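Local coordinates for Hit-like protein involved in cell-cycle regulation (Bartonella henselae, PDB 3LB5) that probably binds nucleotides and hydrolyses nucleoside phosphoramidates, as related histidine triad (HINT) proteins do, and may take part in cell-cycle regulation, at residues K71-L76 / Q119-L124; F32-I36 / L66-K70. One frame throughout, in Å; residues are numbered along the deposited sequence.

Contact 1: K71-L76 / Q119-L124; sequences KGSRNL and QTVYHL
Two successive carbonyls, S73 O and R74 O, receive donors from 119-124. L124 N bonds to S73 O at 3.0 Å, with the donor tilted from the carbonyl plane. The same oxygen accepts a CA-H...O contact from H123 and sits over one face of the H123 ring. Q119 NE2 bonds to R74 O at 2.8 Å. It lies in the carbonyl plane, and the N-H...O angle is 151°. The Q119 chain is extended beyond CG, which carries its amide across to the other loop. N75 ND2 also reaches Q119 OE1, but this bond is weak at 3.5 Å.

The R74 guanidinium runs beside the Y122 ring, and the two planes are only 14° apart. NH2 comes 3.6 Å from Y122 CD1, obliquely. L124 CD1 packs against L76 N at 3.5 Å. Within 71-76, S73 OG donates to N75 O.

Outside the pair, E114 holds R74 by a salt bridge and also bonds N75 ND2. Q119 OE1 also accepts the backbone N-H of E114. D78 takes the backbone N-H groups of R74 and N75. H123 ND1 meets Y26 OH.

H123 is probably the first histidine of the HIT motif (H-x-H-x-H), with H125 and H127 following. The L124 N bond thus ties the backbone just after H123 to the other loop.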
loop_
_atom_site.group_PDB
_atom_site.type_symbol
_atom_site.label_atom_id
_atom_site.label_comp_id
_atom_site.label_asym_id
_atom_site.label_seq_id
_atom_site.Cartn_x
_atom_site.Cartn_y
_atom_site.Cartn_z
ATOM N N LYS B 71 5.740 9.255 -13.820
ATOM C CA LYS B 71 5.765 8.322 -14.935
ATOM C C LYS B 71 4.507 7.460 -14.927
ATOM O O LYS B 71 4.199 6.830 -13.920
ATOM C CB LYS B 71 7.038 7.473 -14.953
ATOM C CG LYS B 71 7.125 6.496 -16.160
ATOM C CD LYS B 71 8.441 5.702 -16.140
ATOM C CE LYS B 71 8.677 4.995 -17.462
ATOM N NZ LYS B 71 7.669 3.895 -17.682
ATOM N N GLY B 72 3.806 7.442 -16.063
ATOM C CA GLY B 72 2.510 6.782 -16.187
ATOM C C GLY B 72 2.522 5.254 -16.130
ATOM O O GLY B 72 3.330 4.600 -16.780
ATOM N N SER B 73 1.643 4.690 -15.307
ATOM C CA SER B 73 1.239 3.287 -15.436
ATOM C C SER B 73 -0.185 3.225 -14.919
ATOM O O SER B 73 -0.596 4.091 -14.145
ATOM C CB SER B 73 2.167 2.317 -14.669
ATOM O OG SER B 73 2.116 2.505 -13.270
ATOM N N ARG B 74 -0.950 2.233 -15.359
ATOM C CA ARG B 74 -2.341 2.101 -14.900
ATOM C C ARG B 74 -2.418 1.856 -13.393
ATOM O O ARG B 74 -3.330 2.346 -12.723
ATOM C CB ARG B 74 -3.038 0.946 -15.626
ATOM C CG ARG B 74 -3.244 1.219 -17.138
ATOM C CD ARG B 74 -3.977 0.116 -17.840
ATOM N NE ARG B 74 -5.350 -0.062 -17.389
ATOM C CZ ARG B 74 -5.771 -0.987 -16.526
ATOM N NH1 ARG B 74 -4.918 -1.853 -15.966
ATOM N NH2 ARG B 74 -7.072 -1.052 -16.225
ATOM N N ASN B 75 -1.486 1.053 -12.884
ATOM C CA ASN B 75 -1.498 0.671 -11.465
ATOM C C ASN B 75 -0.168 0.036 -11.077
ATOM O O ASN B 75 0.844 0.295 -11.736
ATOM C CB ASN B 75 -2.736 -0.199 -11.120
ATOM C CG ASN B 75 -2.826 -1.475 -11.936
ATOM O OD1 ASN B 75 -1.827 -2.108 -12.249
ATOM N ND2 ASN B 75 -4.046 -1.890 -12.231
ATOM N N LEU B 76 -0.140 -0.769 -10.011
ATOM C CA LEU B 76 1.126 -1.353 -9.535
ATOM C C LEU B 76 1.672 -2.436 -10.458
ATOM O O LEU B 76 2.895 -2.611 -10.593
ATOM C CB LEU B 76 0.934 -1.956 -8.123
ATOM C CG LEU B 76 2.220 -2.379 -7.398
ATOM C CD1 LEU B 76 2.902 -1.158 -6.892
ATOM C CD2 LEU B 76 1.912 -3.299 -6.248
ATOM N N GLN B 119 -10.328 0.564 -7.679
ATOM C CA GLN B 119 -9.488 1.613 -8.258
ATOM C C GLN B 119 -10.408 2.526 -9.083
ATOM O O GLN B 119 -11.182 2.040 -9.904
ATOM C CB GLN B 119 -8.380 1.037 -9.146
ATOM C CG GLN B 119 -7.419 2.111 -9.673
ATOM C CD GLN B 119 -6.267 1.570 -10.514
ATOM O OE1 GLN B 119 -6.271 0.429 -10.956
ATOM N NE2 GLN B 119 -5.274 2.412 -10.738
ATOM N N THR B 120 -10.354 3.830 -8.843
ATOM C CA THR B 120 -11.283 4.760 -9.533
ATOM C C THR B 120 -10.619 5.573 -10.638
ATOM O O THR B 120 -11.274 5.952 -11.617
ATOM C CB THR B 120 -12.005 5.713 -8.559
ATOM O OG1 THR B 120 -11.052 6.332 -7.690
ATOM C CG2 THR B 120 -13.043 4.952 -7.728
ATOM N N VAL B 121 -9.327 5.833 -10.493
ATOM C CA VAL B 121 -8.560 6.539 -11.538
ATOM C C VAL B 121 -7.436 5.605 -11.924
ATOM O O VAL B 121 -6.725 5.124 -11.056
ATOM C CB VAL B 121 -7.967 7.881 -11.030
ATOM C CG1 VAL B 121 -7.113 8.550 -12.137
ATOM C CG2 VAL B 121 -9.074 8.782 -10.531
ATOM N N TYR B 122 -7.309 5.331 -13.222
ATOM C CA TYR B 122 -6.384 4.319 -13.729
ATOM C C TYR B 122 -4.981 4.852 -13.985
ATOM O O TYR B 122 -4.419 4.708 -15.066
ATOM C CB TYR B 122 -6.989 3.600 -14.931
ATOM C CG TYR B 122 -8.128 2.740 -14.464
ATOM C CD1 TYR B 122 -7.884 1.503 -13.885
ATOM C CD2 TYR B 122 -9.439 3.195 -14.526
ATOM C CE1 TYR B 122 -8.917 0.727 -13.389
ATOM C CE2 TYR B 122 -10.494 2.407 -14.047
ATOM C CZ TYR B 122 -10.208 1.174 -13.482
ATOM O OH TYR B 122 -11.226 0.370 -13.030
ATOM N N HIS B 123 -4.460 5.505 -12.948
ATOM C CA HIS B 123 -3.058 5.862 -12.825
ATOM C C HIS B 123 -2.572 5.397 -11.428
ATOM O O HIS B 123 -3.322 5.484 -10.449
ATOM C CB HIS B 123 -2.913 7.380 -12.968
ATOM C CG HIS B 123 -1.495 7.847 -12.940
ATOM N ND1 HIS B 123 -0.751 8.005 -14.088
ATOM C CD2 HIS B 123 -0.677 8.157 -11.907
ATOM C CE1 HIS B 123 0.473 8.399 -13.763
ATOM N NE2 HIS B 123 0.540 8.517 -12.446
ATOM N N LEU B 124 -1.346 4.882 -11.329
ATOM C CA LEU B 124 -0.828 4.383 -10.038
ATOM C C LEU B 124 -0.940 5.455 -8.947
ATOM O O LEU B 124 -0.426 6.534 -9.101
ATOM C CB LEU B 124 0.632 3.890 -10.156
ATOM C CG LEU B 124 1.320 3.337 -8.883
ATOM C CD1 LEU B 124 0.529 2.198 -8.200
ATOM C CD2 LEU B 124 2.744 2.894 -9.203
#

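Contact 2: F32-I36 / L66-K70; sequences FAKLI and LVIPK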
loop_
_atom_site.group_PDB
_atom_site.type_symbol
_atom_site.label_atom_id
_atom_site.label_comp_id
_atom_site.label_asym_id
_atom_site.label_seq_id
_atom_site.Cartn_x
_atom_site.Cartn_y
_atom_site.Cartn_z
ATOM N N PHE B 32 -5.390 11.988 -13.348
ATOM C CA PHE B 32 -4.047 12.131 -12.785
ATOM C C PHE B 32 -2.968 12.400 -13.842
ATOM O O PHE B 32 -2.055 13.164 -13.573
ATOM C CB PHE B 32 -3.635 10.933 -11.911
ATOM C CG PHE B 32 -4.466 10.771 -10.641
ATOM C CD1 PHE B 32 -5.352 11.776 -10.204
ATOM C CD2 PHE B 32 -4.349 9.619 -9.879
ATOM C CE1 PHE B 32 -6.137 11.602 -9.056
ATOM C CE2 PHE B 32 -5.125 9.453 -8.712
ATOM C CZ PHE B 32 -6.017 10.448 -8.314
ATOM N N ALA B 33 -3.039 11.763 -15.006
ATOM C CA ALA B 33 -2.151 12.143 -16.124
ATOM C C ALA B 33 -2.337 13.632 -16.498
ATOM O O ALA B 33 -1.375 14.343 -16.813
ATOM C CB ALA B 33 -2.443 11.287 -17.331
ATOM N N LYS B 34 -3.588 14.080 -16.475
ATOM C CA LYS B 34 -3.914 15.496 -16.755
ATOM C C LYS B 34 -3.328 16.421 -15.681
ATOM O O LYS B 34 -2.798 17.462 -16.012
ATOM C CB LYS B 34 -5.429 15.705 -16.900
ATOM C CG LYS B 34 -6.008 15.119 -18.160
ATOM C CD LYS B 34 -7.471 15.592 -18.366
ATOM C CE LYS B 34 -7.752 15.973 -19.798
ATOM N NZ LYS B 34 -7.007 17.206 -20.225
ATOM N N LEU B 35 -3.404 16.025 -14.406
ATOM C CA LEU B 35 -2.769 16.758 -13.289
ATOM C C LEU B 35 -1.249 16.891 -13.515
ATOM O O LEU B 35 -0.684 17.988 -13.417
ATOM C CB LEU B 35 -3.041 15.998 -11.965
ATOM C CG LEU B 35 -2.560 16.508 -10.590
ATOM C CD1 LEU B 35 -3.385 15.847 -9.463
ATOM C CD2 LEU B 35 -1.066 16.258 -10.365
ATOM N N ILE B 36 -0.604 15.765 -13.823
ATOM C CA ILE B 36 0.850 15.732 -14.076
ATOM C C ILE B 36 1.242 16.707 -15.182
ATOM O O ILE B 36 2.237 17.412 -15.042
ATOM C CB ILE B 36 1.330 14.314 -14.417
ATOM C CG1 ILE B 36 1.147 13.405 -13.185
ATOM C CG2 ILE B 36 2.810 14.321 -14.967
ATOM C CD1 ILE B 36 1.095 11.900 -13.515
ATOM N N LEU B 66 -2.774 11.713 -1.542
ATOM C CA LEU B 66 -2.465 10.745 -2.580
ATOM C C LEU B 66 -1.020 10.923 -3.034
ATOM O O LEU B 66 -0.531 12.054 -3.143
ATOM C CB LEU B 66 -3.408 10.927 -3.774
ATOM C CG LEU B 66 -4.896 10.844 -3.461
ATOM C CD1 LEU B 66 -5.725 10.998 -4.734
ATOM C CD2 LEU B 66 -5.192 9.530 -2.788
ATOM N N VAL B 67 -0.344 9.816 -3.316
ATOM C CA VAL B 67 1.025 9.904 -3.877
ATOM C C VAL B 67 1.021 9.192 -5.230
ATOM O O VAL B 67 0.566 8.038 -5.321
ATOM C CB VAL B 67 2.053 9.226 -2.967
ATOM C CG1 VAL B 67 3.423 9.067 -3.681
ATOM C CG2 VAL B 67 2.242 10.041 -1.670
ATOM N N ILE B 68 1.478 9.897 -6.274
ATOM C CA ILE B 68 1.541 9.301 -7.628
ATOM C C ILE B 68 2.936 9.410 -8.231
ATOM O O ILE B 68 3.639 10.403 -7.988
ATOM C CB ILE B 68 0.518 9.947 -8.650
ATOM C CG1 ILE B 68 0.812 11.436 -8.900
ATOM C CG2 ILE B 68 -0.947 9.704 -8.251
ATOM C CD1 ILE B 68 -0.138 12.051 -10.005
ATOM N N PRO B 69 3.318 8.427 -9.080
ATOM C CA PRO B 69 4.483 8.642 -9.932
ATOM C C PRO B 69 4.155 9.669 -11.043
ATOM O O PRO B 69 3.014 9.791 -11.478
ATOM C CB PRO B 69 4.721 7.257 -10.531
ATOM C CG PRO B 69 3.307 6.671 -10.623
ATOM C CD PRO B 69 2.600 7.176 -9.419
ATOM N N LYS B 70 5.162 10.384 -11.513
ATOM C CA LYS B 70 4.977 11.256 -12.656
ATOM C C LYS B 70 5.033 10.381 -13.915
ATOM O O LYS B 70 4.464 10.738 -14.966
ATOM C CB LYS B 70 6.079 12.314 -12.674
ATOM C CG LYS B 70 5.877 13.420 -11.645
ATOM C CD LYS B 70 6.985 14.459 -11.767
ATOM C CE LYS B 70 6.632 15.722 -10.970
ATOM N NZ LYS B 70 7.725 16.734 -10.947
#
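The F32 ring is the one aromatic group in this contact, and two aliphatic side chains of the strand reach it, both obliquely. I68 CG2 lies 3.8 Å from F32 CD2. L66 CD1 lies 3.6 Å from F32 CZ, and the L66 side chain runs at about a right angle to that of F32. Two more rings, H125 and F54, meet F32 edge-to-face from outside the segments.

I68 works with both branches. Its CG1 stands between the backbone N and the carbonyl carbon (chi1 63°). This leaves CG2 anti to the carbonyl carbon, facing F32, while the extended chi2 (176°) carries CD1 to I36. There CD1 is 3.7 Å from I36 CG1. L35 CD2 adds a looser contact with the same methyl at 4.3 Å. I36 CD1 rests 3.5 Å from P69 O. K70 turns its amine away to a salt bridge with E47.

The axes of helix 32-36 and strand 66-69 are 10.2 Å apart at an angle of 75°. The short helix packs across the central strand through apolar side chains, without hydrogen bonds. F32 is about 4 Å from a bound unknown ligand, consistent with this packing setting its ring beside the ligand site.

How the contacts relate
The two contacts are neighbours, with centres 9 Å apart on the same side of the chain's centre. Contact 2 comes first along the chain. It sets helix 31-36 against strand 65-69, the middle strand of the five-stranded antiparallel sheet. Contact 1 follows, where the loop leaving that strand meets the loop leading into strand 126-131, its antiparallel neighbour. H123 joins them: NE2 lies 2.9 Å from P69 O, a probable hydrogen bond, and CE1 packs on I36 CD1. L124 O packs on P69 and I68. Helix, strand end and both loops therefore form one continuous region around the start of the probable histidine triad, with F32 on the side nearer the bound unknown ligand.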